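Long-range contacts in kojibiose phosphorylase (Gut metagenome, PDB 6W0P), which is a carbohydrate-active enzyme of glycosyl hydrolase family 65, built from an N-terminal beta domain, a helical central catalytic domain and a small C-terminal beta domain: residues D688-T693 with F705-K710; K710-T715 with T729-P734; F92-I97 with I167-H172. One frame throughout, in Å; residues are numbered along the deposited sequence.

Interaction 1 of 3, residues D688-T693 with F705-K710; sequences DILNLT and FKITFK
Asp688 and Lys710 meet at one end of this contact in a salt bridge, Lys710 NZ 2.7 Å from Asp688 OD2. The ammonium comes from above the carboxylate plane, 36° out of it, and both residues are exposed. Asp688 CG stands anti to its backbone N (chi1 -158°), on the way to the lysine. Asp688 OD1 also lies at the edge of the Phe709 ring, 4.2 Å from CZ. Strands 689-692 and 705-709 run nearly antiparallel, at 159°, yet their axes come no closer than 10.1 Å; they belong to different sheets of the C-terminal beta domain, packed through side chains. Backbone bonds of strand 689-692 stay inside its own sheet, Leu690 and Leu692 with Asn736 and Asn691 with Met684; in the other sheet Ile707 bonds to Leu714. Leu690 and Phe709 lie alongside with side chains pointing in opposite directions, Leu690 CD1 3.9 Å from Phe709 CD2, and the same methyl reaches Ile707 CD1 at 4.2 Å. Leu692 CD2 meets the Phe705 ring edge at CZ, also 4.2 Å away. Within its strand, Asn691 ND2 makes a weak hydrogen bond to Ile689 O (3.0 Å). In the other sheet, Lys706 NZ is hydrogen-bonded to Thr715 OG1.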
loop_
_atom_site.group_PDB
_atom_site.type_symbol
_atom_site.label_atom_id
_atom_site.label_comp_id
_atom_site.label_asym_id
_atom_site.label_seq_id
_atom_site.Cartn_x
_atom_site.Cartn_y
_atom_site.Cartn_z
ATOM N N ASP A 688 -45.297 3.157 -8.080
ATOM C CA ASP A 688 -45.602 2.149 -9.131
ATOM C C ASP A 688 -46.330 2.804 -10.317
ATOM O O ASP A 688 -47.053 2.084 -11.023
ATOM C CB ASP A 688 -46.426 1.010 -8.521
ATOM C CG ASP A 688 -46.338 -0.262 -9.330
ATOM O OD1 ASP A 688 -45.236 -0.543 -9.806
ATOM O OD2 ASP A 688 -47.369 -0.941 -9.495
ATOM N N ILE A 689 -46.138 4.115 -10.520
ATOM C CA ILE A 689 -46.670 4.916 -11.663
ATOM C C ILE A 689 -45.463 5.490 -12.408
ATOM O O ILE A 689 -44.631 6.151 -11.765
ATOM C CB ILE A 689 -47.585 6.074 -11.204
ATOM C CG1 ILE A 689 -48.698 5.664 -10.226
ATOM C CG2 ILE A 689 -48.118 6.820 -12.405
ATOM C CD1 ILE A 689 -49.816 4.851 -10.829
ATOM N N LEU A 690 -45.396 5.303 -13.724
ATOM C CA LEU A 690 -44.326 5.897 -14.553
ATOM C C LEU A 690 -44.563 7.405 -14.677
ATOM O O LEU A 690 -45.671 7.800 -15.099
ATOM C CB LEU A 690 -44.309 5.208 -15.922
ATOM C CG LEU A 690 -43.160 5.607 -16.841
ATOM C CD1 LEU A 690 -42.510 4.375 -17.439
ATOM C CD2 LEU A 690 -43.643 6.530 -17.938
ATOM N N ASN A 691 -43.526 8.182 -14.364
ATOM C CA ASN A 691 -43.461 9.651 -14.502
ATOM C C ASN A 691 -42.466 10.019 -15.609
ATOM O O ASN A 691 -41.403 9.371 -15.718
ATOM C CB ASN A 691 -43.029 10.339 -13.202
ATOM C CG ASN A 691 -44.074 10.344 -12.101
ATOM O OD1 ASN A 691 -44.478 11.410 -11.664
ATOM N ND2 ASN A 691 -44.506 9.175 -11.647
ATOM N N LEU A 692 -42.798 11.062 -16.371
ATOM C CA LEU A 692 -41.906 11.741 -17.347
ATOM C C LEU A 692 -41.993 13.247 -17.101
ATOM O O LEU A 692 -43.092 13.703 -16.737
ATOM C CB LEU A 692 -42.363 11.418 -18.774
ATOM C CG LEU A 692 -42.304 9.944 -19.176
ATOM C CD1 LEU A 692 -42.930 9.744 -20.555
ATOM C CD2 LEU A 692 -40.874 9.451 -19.173
ATOM N N THR A 693 -40.862 13.954 -17.233
ATOM C CA THR A 693 -40.752 15.436 -17.228
ATOM C C THR A 693 -39.778 15.840 -18.320
ATOM O O THR A 693 -38.649 16.226 -18.034
ATOM C CB THR A 693 -40.258 15.985 -15.884
ATOM O OG1 THR A 693 -41.070 15.406 -14.874
ATOM C CG2 THR A 693 -40.337 17.495 -15.796
ATOM N N PHE A 705 -36.931 8.086 -27.450
ATOM C CA PHE A 705 -36.452 6.868 -26.761
ATOM C C PHE A 705 -37.610 5.885 -26.618
ATOM O O PHE A 705 -38.774 6.311 -26.746
ATOM C CB PHE A 705 -35.798 7.194 -25.421
ATOM C CG PHE A 705 -36.679 7.816 -24.371
ATOM C CD1 PHE A 705 -37.396 7.031 -23.482
ATOM C CD2 PHE A 705 -36.697 9.190 -24.198
ATOM C CE1 PHE A 705 -38.183 7.613 -22.499
ATOM C CE2 PHE A 705 -37.487 9.770 -23.215
ATOM C CZ PHE A 705 -38.223 8.980 -22.368
ATOM N N LYS A 706 -37.269 4.605 -26.438
ATOM C CA LYS A 706 -38.204 3.473 -26.253
ATOM C C LYS A 706 -37.797 2.707 -24.994
ATOM O O LYS A 706 -36.574 2.441 -24.820
ATOM C CB LYS A 706 -38.200 2.569 -27.480
ATOM C CG LYS A 706 -38.735 3.212 -28.754
ATOM C CD LYS A 706 -38.682 2.265 -29.927
ATOM C CE LYS A 706 -39.095 2.880 -31.241
ATOM N NZ LYS A 706 -40.564 2.810 -31.417
ATOM N N ILE A 707 -38.784 2.390 -24.161
ATOM C CA ILE A 707 -38.659 1.644 -22.880
ATOM C C ILE A 707 -39.924 0.808 -22.690
ATOM O O ILE A 707 -40.991 1.152 -23.242
ATOM C CB ILE A 707 -38.440 2.567 -21.664
ATOM C CG1 ILE A 707 -39.594 3.545 -21.459
ATOM C CG2 ILE A 707 -37.105 3.276 -21.753
ATOM C CD1 ILE A 707 -39.400 4.489 -20.296
ATOM N N THR A 708 -39.796 -0.253 -21.916
ATOM C CA THR A 708 -40.890 -1.199 -21.604
ATOM C C THR A 708 -41.119 -1.187 -20.095
ATOM O O THR A 708 -40.156 -1.414 -19.328
ATOM C CB THR A 708 -40.573 -2.605 -22.121
ATOM O OG1 THR A 708 -40.445 -2.457 -23.536
ATOM C CG2 THR A 708 -41.630 -3.633 -21.762
ATOM N N PHE A 709 -42.359 -0.923 -19.713
ATOM C CA PHE A 709 -42.832 -0.980 -18.323
ATOM C C PHE A 709 -44.201 -1.652 -18.322
ATOM O O PHE A 709 -45.080 -1.247 -19.145
ATOM C CB PHE A 709 -42.849 0.441 -17.763
ATOM C CG PHE A 709 -43.267 0.519 -16.323
ATOM C CD1 PHE A 709 -42.537 -0.132 -15.350
ATOM C CD2 PHE A 709 -44.361 1.266 -15.941
ATOM C CE1 PHE A 709 -42.900 -0.048 -14.012
ATOM C CE2 PHE A 709 -44.733 1.339 -14.601
ATOM C CZ PHE A 709 -44.004 0.677 -13.641
ATOM N N LYS A 710 -44.375 -2.609 -17.415
ATOM C CA LYS A 710 -45.616 -3.403 -17.238
ATOM C C LYS A 710 -46.084 -3.934 -18.595
ATOM O O LYS A 710 -47.281 -3.804 -18.913
ATOM C CB LYS A 710 -46.704 -2.555 -16.589
ATOM C CG LYS A 710 -46.412 -2.097 -15.167
ATOM C CD LYS A 710 -47.690 -1.680 -14.460
ATOM C CE LYS A 710 -47.472 -0.918 -13.176
ATOM N NZ LYS A 710 -47.376 -1.840 -12.026
#

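Interaction 2 of 3, residues K710-T715 with T729-P734; sequences KNHLLT and TKNILP
His712 and Thr729 mark the nearest backbone approach, with CA atoms 6.3 Å apart, where the start of strand 712-718 passes the loop that leads into strand 733-737. The His712 side chain spans the distance to the loop and is met at both nitrogens. Its CG lies anti to the carbonyl carbon, and the ring reaches into the bend of the 729-734 loop. ND1 and Thr729 OG1 are 2.5 Å apart in a short hydrogen bond with an angle of 159°, in which either could be the donor; the hydroxyl lies in the ring plane, at the edge. Thr729 OG1 is also bonded to Lys727 NZ, so the oxygen has two partners. NE2 is 3.0 Å from a water, likewise in the ring plane, and this water donates to Ile732 O at 3.1 Å, tying the imidazole to the loop backbone. Between the two nitrogens, CE1 faces the Asn731 amide, with OD1 3.1 Å away and the ring and amide planes 25° apart. This arrangement belongs to the two-sheet C-terminal beta domain: strand 712-718 lies in one sheet and strand 733-737 in the other, and His712 bridges them near one end. Leu733 lies over one face of the imidazole in a CH-pi contact, its CB 4.0 Å from the ring centroid, 20° off the normal and offset toward the rim. Leu733 CD2 extends to Leu714 CD2 at 4.0 Å, the two side chains crossing at about a right angle. Leu744 of strand 740-744 packs on Leu714 as well, while Lys710 bends its amine away to Asp688.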
loop_
_atom_site.group_PDB
_atom_site.type_symbol
_atom_site.label_atom_id
_atom_site.label_comp_id
_atom_site.label_asym_id
_atom_site.label_seq_id
_atom_site.Cartn_x
_atom_site.Cartn_y
_atom_site.Cartn_z
ATOM N N LYS A 710 -44.375 -2.609 -17.415
ATOM C CA LYS A 710 -45.616 -3.403 -17.238
ATOM C C LYS A 710 -46.084 -3.934 -18.595
ATOM O O LYS A 710 -47.281 -3.804 -18.913
ATOM C CB LYS A 710 -46.704 -2.555 -16.589
ATOM C CG LYS A 710 -46.412 -2.097 -15.167
ATOM C CD LYS A 710 -47.690 -1.680 -14.460
ATOM C CE LYS A 710 -47.472 -0.918 -13.176
ATOM N NZ LYS A 710 -47.376 -1.840 -12.026
ATOM N N ASN A 711 -45.140 -4.496 -19.352
ATOM C CA ASN A 711 -45.312 -5.167 -20.667
ATOM C C ASN A 711 -45.816 -4.164 -21.698
ATOM O O ASN A 711 -46.364 -4.631 -22.711
ATOM C CB ASN A 711 -46.248 -6.371 -20.580
ATOM C CG ASN A 711 -45.703 -7.474 -19.699
ATOM O OD1 ASN A 711 -44.524 -7.807 -19.770
ATOM N ND2 ASN A 711 -46.538 -8.044 -18.854
ATOM N N HIS A 712 -45.653 -2.852 -21.457
ATOM C CA HIS A 712 -45.979 -1.806 -22.455
ATOM C C HIS A 712 -44.688 -1.307 -23.088
ATOM O O HIS A 712 -43.909 -0.660 -22.382
ATOM C CB HIS A 712 -46.740 -0.625 -21.854
ATOM C CG HIS A 712 -48.020 -0.977 -21.184
ATOM N ND1 HIS A 712 -49.163 -1.231 -21.892
ATOM C CD2 HIS A 712 -48.339 -1.079 -19.874
ATOM C CE1 HIS A 712 -50.142 -1.494 -21.046
ATOM N NE2 HIS A 712 -49.661 -1.411 -19.803
ATOM N N LEU A 713 -44.509 -1.579 -24.376
ATOM C CA LEU A 713 -43.406 -0.995 -25.157
ATOM C C LEU A 713 -43.763 0.448 -25.492
ATOM O O LEU A 713 -44.609 0.650 -26.381
ATOM C CB LEU A 713 -43.161 -1.819 -26.420
ATOM C CG LEU A 713 -42.045 -1.286 -27.327
ATOM C CD1 LEU A 713 -40.791 -0.962 -26.514
ATOM C CD2 LEU A 713 -41.726 -2.288 -28.438
ATOM N N LEU A 714 -43.146 1.398 -24.797
ATOM C CA LEU A 714 -43.464 2.851 -24.900
ATOM C C LEU A 714 -42.476 3.556 -25.827
ATOM O O LEU A 714 -41.255 3.372 -25.636
ATOM C CB LEU A 714 -43.382 3.489 -23.516
ATOM C CG LEU A 714 -44.285 2.879 -22.465
ATOM C CD1 LEU A 714 -43.861 3.350 -21.092
ATOM C CD2 LEU A 714 -45.742 3.224 -22.739
ATOM N N THR A 715 -43.002 4.383 -26.731
ATOM C CA THR A 715 -42.253 5.346 -27.572
ATOM C C THR A 715 -42.582 6.769 -27.119
ATOM O O THR A 715 -43.763 7.151 -27.132
ATOM C CB THR A 715 -42.564 5.169 -29.061
ATOM O OG1 THR A 715 -42.285 3.824 -29.453
ATOM C CG2 THR A 715 -41.770 6.113 -29.931
ATOM N N THR A 729 -50.230 -1.739 -27.018
ATOM C CA THR A 729 -51.026 -2.540 -26.069
ATOM C C THR A 729 -52.410 -1.899 -25.975
ATOM O O THR A 729 -52.536 -0.689 -26.242
ATOM C CB THR A 729 -50.338 -2.671 -24.705
ATOM O OG1 THR A 729 -49.901 -1.374 -24.307
ATOM C CG2 THR A 729 -49.187 -3.657 -24.726
ATOM N N LYS A 730 -53.408 -2.685 -25.587
ATOM C CA LYS A 730 -54.835 -2.283 -25.632
ATOM C C LYS A 730 -55.272 -1.731 -24.283
ATOM O O LYS A 730 -56.300 -1.057 -24.262
ATOM C CB LYS A 730 -55.721 -3.474 -26.004
ATOM C CG LYS A 730 -55.363 -4.144 -27.326
ATOM C CD LYS A 730 -55.455 -3.189 -28.489
ATOM C CE LYS A 730 -55.095 -3.831 -29.812
ATOM N NZ LYS A 730 -55.305 -2.866 -30.916
ATOM N N ASN A 731 -54.560 -2.060 -23.209
ATOM C CA ASN A 731 -55.007 -1.769 -21.824
ATOM C C ASN A 731 -54.470 -0.399 -21.383
ATOM O O ASN A 731 -53.496 0.102 -21.958
ATOM C CB ASN A 731 -54.613 -2.888 -20.858
ATOM C CG ASN A 731 -53.128 -3.173 -20.857
ATOM O OD1 ASN A 731 -52.512 -3.266 -21.920
ATOM N ND2 ASN A 731 -52.555 -3.319 -19.674
ATOM N N ILE A 732 -55.105 0.197 -20.385
ATOM C CA ILE A 732 -54.727 1.530 -19.843
ATOM C C ILE A 732 -53.400 1.406 -19.092
ATOM O O ILE A 732 -53.309 0.575 -18.174
ATOM C CB ILE A 732 -55.862 2.068 -18.951
ATOM C CG1 ILE A 732 -57.073 2.494 -19.799
ATOM C CG2 ILE A 732 -55.351 3.188 -18.037
ATOM C CD1 ILE A 732 -58.362 2.617 -19.004
ATOM N N LEU A 733 -52.410 2.224 -19.455
ATOM C CA LEU A 733 -51.279 2.520 -18.542
ATOM C C LEU A 733 -51.469 3.928 -18.009
ATOM O O LEU A 733 -51.453 4.877 -18.784
ATOM C CB LEU A 733 -49.927 2.411 -19.259
ATOM C CG LEU A 733 -48.732 2.728 -18.361
ATOM C CD1 LEU A 733 -48.665 1.751 -17.194
ATOM C CD2 LEU A 733 -47.420 2.730 -19.147
ATOM N N PRO A 734 -51.632 4.110 -16.689
ATOM C CA PRO A 734 -51.529 5.433 -16.095
ATOM C C PRO A 734 -50.099 5.942 -16.208
ATOM O O PRO A 734 -49.175 5.220 -15.918
ATOM C CB PRO A 734 -51.891 5.256 -14.624
ATOM C CG PRO A 734 -51.774 3.777 -14.364
ATOM C CD PRO A 734 -51.972 3.081 -15.693
HETATM O O HOH W 1 -51.209 -1.460 -17.272
#

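Interaction 3 of 3, residues F92-I97 with I167-H172; sequences FKIRII and IKLELH
Antiparallel pairing of neighbouring strands in the five-stranded sheet of the N-terminal beta domain brings Arg95 opposite Glu170 and Ile97 opposite Lys168 as hydrogen-bonded pairs. Arg95 and Glu170 exchange two backbone bonds, N to O each way, and Ile97 and Lys168 two more; just before strand 94-97 begins, Lys93 O accepts from His172 N. The strand axes lie 4.6 Å apart at 171°. One face carries a polar network centred on the Glu170 carboxylate. OE2 takes Lys168 NZ at 2.6 Å, a salt bridge on the anti side. OE1 receives His172 NE2 at 3.1 Å through its anti lone pair, close to the imidazole plane, as well as a water that also accepts from Arg95 NH1. The direct Arg95 NH1 to Glu170 OE1 salt bridge is long, a weak hydrogen bond at 3.3 Å; Arg95 NE pairs with Glu102. The positive Lys168 and Arg95 would be expected to stabilise the carboxylate's negative charge. The extended Lys93 chain crosses His172 at a slant, its CE 3.7 Å from ND1. The sheet's other face is apolar and packs against strands 152-161 and 135-145 of the larger sheet, forming a beta-sandwich. There Leu169 CD1 touches Ile96 CG1 at 3.8 Å, and Ile94 CG2 meets Leu171 CD2 at 3.7 Å, with Ile157 and Phe159 packing from the facing strand.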
loop_
_atom_site.group_PDB
_atom_site.type_symbol
_atom_site.label_atom_id
_atom_site.label_comp_id
_atom_site.label_asym_id
_atom_site.label_seq_id
_atom_site.Cartn_x
_atom_site.Cartn_y
_atom_site.Cartn_z
ATOM N N PHE A 92 -9.684 -15.900 -35.667
ATOM C CA PHE A 92 -9.814 -15.065 -36.892
ATOM C C PHE A 92 -8.458 -14.948 -37.589
ATOM O O PHE A 92 -8.404 -14.415 -38.718
ATOM C CB PHE A 92 -10.372 -13.683 -36.543
ATOM C CG PHE A 92 -11.860 -13.617 -36.263
ATOM C CD1 PHE A 92 -12.772 -14.367 -36.993
ATOM C CD2 PHE A 92 -12.356 -12.736 -35.315
ATOM C CE1 PHE A 92 -14.133 -14.262 -36.749
ATOM C CE2 PHE A 92 -13.715 -12.625 -35.082
ATOM C CZ PHE A 92 -14.602 -13.391 -35.797
ATOM N N LYS A 93 -7.404 -15.460 -36.951
ATOM C CA LYS A 93 -6.010 -15.342 -37.443
ATOM C C LYS A 93 -5.866 -15.987 -38.824
ATOM O O LYS A 93 -6.279 -17.145 -39.016
ATOM C CB LYS A 93 -5.010 -15.987 -36.488
ATOM C CG LYS A 93 -3.563 -15.767 -36.906
ATOM C CD LYS A 93 -2.587 -16.129 -35.829
ATOM C CE LYS A 93 -1.171 -16.220 -36.363
ATOM N NZ LYS A 93 -0.232 -16.714 -35.335
ATOM N N ILE A 94 -5.299 -15.240 -39.761
ATOM C CA ILE A 94 -4.907 -15.777 -41.097
ATOM C C ILE A 94 -3.452 -15.410 -41.373
ATOM O O ILE A 94 -2.882 -14.550 -40.653
ATOM C CB ILE A 94 -5.836 -15.260 -42.217
ATOM C CG1 ILE A 94 -5.609 -13.772 -42.497
ATOM C CG2 ILE A 94 -7.288 -15.556 -41.880
ATOM C CD1 ILE A 94 -6.505 -13.200 -43.575
ATOM N N ARG A 95 -2.902 -16.013 -42.422
ATOM C CA ARG A 95 -1.683 -15.506 -43.087
ATOM C C ARG A 95 -1.940 -15.505 -44.588
ATOM O O ARG A 95 -2.451 -16.518 -45.129
ATOM C CB ARG A 95 -0.456 -16.325 -42.683
ATOM C CG ARG A 95 -0.121 -16.170 -41.211
ATOM C CD ARG A 95 1.069 -17.003 -40.796
ATOM N NE ARG A 95 2.316 -16.395 -41.207
ATOM C CZ ARG A 95 3.384 -17.058 -41.666
ATOM N NH1 ARG A 95 3.356 -18.373 -41.832
ATOM N NH2 ARG A 95 4.474 -16.386 -42.001
ATOM N N ILE A 96 -1.583 -14.402 -45.236
ATOM C CA ILE A 96 -1.662 -14.304 -46.712
ATOM C C ILE A 96 -0.259 -14.030 -47.262
ATOM O O ILE A 96 0.409 -13.108 -46.771
ATOM C CB ILE A 96 -2.709 -13.256 -47.110
ATOM C CG1 ILE A 96 -4.082 -13.634 -46.551
ATOM C CG2 ILE A 96 -2.731 -13.098 -48.623
ATOM C CD1 ILE A 96 -5.178 -12.616 -46.822
ATOM N N ILE A 97 0.168 -14.859 -48.227
ATOM C CA ILE A 97 1.489 -14.777 -48.923
ATOM C C ILE A 97 1.242 -14.758 -50.436
ATOM O O ILE A 97 0.508 -15.618 -50.931
ATOM C CB ILE A 97 2.420 -15.927 -48.492
ATOM C CG1 ILE A 97 2.513 -16.032 -46.968
ATOM C CG2 ILE A 97 3.799 -15.797 -49.135
ATOM C CD1 ILE A 97 1.485 -16.957 -46.362
ATOM N N ILE A 167 -1.779 -17.165 -54.746
ATOM C CA ILE A 167 -1.549 -16.714 -53.347
ATOM C C ILE A 167 -1.681 -17.926 -52.445
ATOM O O ILE A 167 -2.320 -18.908 -52.861
ATOM C CB ILE A 167 -2.535 -15.607 -52.936
ATOM C CG1 ILE A 167 -3.941 -16.167 -52.697
ATOM C CG2 ILE A 167 -2.537 -14.487 -53.962
ATOM C CD1 ILE A 167 -4.882 -15.168 -52.069
ATOM N N LYS A 168 -1.129 -17.812 -51.245
ATOM C CA LYS A 168 -1.328 -18.797 -50.169
ATOM C C LYS A 168 -2.165 -18.151 -49.069
ATOM O O LYS A 168 -1.868 -17.015 -48.701
ATOM C CB LYS A 168 0.017 -19.266 -49.624
ATOM C CG LYS A 168 -0.075 -20.587 -48.882
ATOM C CD LYS A 168 0.912 -20.744 -47.749
ATOM C CE LYS A 168 0.612 -21.998 -46.955
ATOM N NZ LYS A 168 1.760 -22.383 -46.105
ATOM N N LEU A 169 -3.179 -18.859 -48.581
ATOM C CA LEU A 169 -4.004 -18.436 -47.429
ATOM C C LEU A 169 -3.890 -19.516 -46.365
ATOM O O LEU A 169 -4.049 -20.706 -46.733
ATOM C CB LEU A 169 -5.447 -18.251 -47.896
ATOM C CG LEU A 169 -6.492 -18.052 -46.803
ATOM C CD1 LEU A 169 -6.314 -16.726 -46.077
ATOM C CD2 LEU A 169 -7.868 -18.136 -47.404
ATOM N N GLU A 170 -3.545 -19.117 -45.137
ATOM C CA GLU A 170 -3.544 -19.982 -43.930
ATOM C C GLU A 170 -4.656 -19.489 -42.988
ATOM O O GLU A 170 -4.647 -18.303 -42.677
ATOM C CB GLU A 170 -2.186 -19.939 -43.228
ATOM C CG GLU A 170 -1.019 -20.390 -44.094
ATOM C CD GLU A 170 0.357 -20.344 -43.435
ATOM O OE1 GLU A 170 0.458 -19.903 -42.268
ATOM O OE2 GLU A 170 1.335 -20.731 -44.094
ATOM N N LEU A 171 -5.568 -20.370 -42.578
ATOM C CA LEU A 171 -6.515 -20.131 -41.465
ATOM C C LEU A 171 -5.967 -20.799 -40.198
ATOM O O LEU A 171 -5.695 -22.026 -40.230
ATOM C CB LEU A 171 -7.910 -20.668 -41.813
ATOM C CG LEU A 171 -8.519 -20.221 -43.139
ATOM C CD1 LEU A 171 -9.972 -20.650 -43.198
ATOM C CD2 LEU A 171 -8.399 -18.720 -43.340
ATOM N N HIS A 172 -5.852 -20.016 -39.120
ATOM C CA HIS A 172 -5.303 -20.458 -37.814
ATOM C C HIS A 172 -6.386 -20.431 -36.726
ATOM O O HIS A 172 -7.201 -19.478 -36.708
ATOM C CB HIS A 172 -4.133 -19.564 -37.409
ATOM C CG HIS A 172 -2.951 -19.592 -38.315
ATOM N ND1 HIS A 172 -1.657 -19.628 -37.825
ATOM C CD2 HIS A 172 -2.843 -19.534 -39.657
ATOM C CE1 HIS A 172 -0.809 -19.598 -38.830
ATOM N NE2 HIS A 172 -1.510 -19.547 -39.961
HETATM O O HOH W 2 2.148 -20.439 -40.409
#

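Overall arrangement
Interaction 3 comes first along the chain, in the N-terminal beta domain; interactions 1 and 2 follow in series in the C-terminal domain. Those two have centres about 9 Å apart and share Lys710, in the turn between strands 702-709 and 712-718. Both join the same pair of sheets: 702-709 and 712-718 are neighbours in one, 689-692 and 733-737 in the other, so the two contacts are successive parts of one sheet-to-sheet interface. Interaction 3 instead pairs strands within a sheet. Its centre lies about 51 Å from interaction 1's and about 53 Å from interaction 2's; nearest atoms are about 29 and 30 Å apart, and the helical catalytic region separates the two domains in sequence.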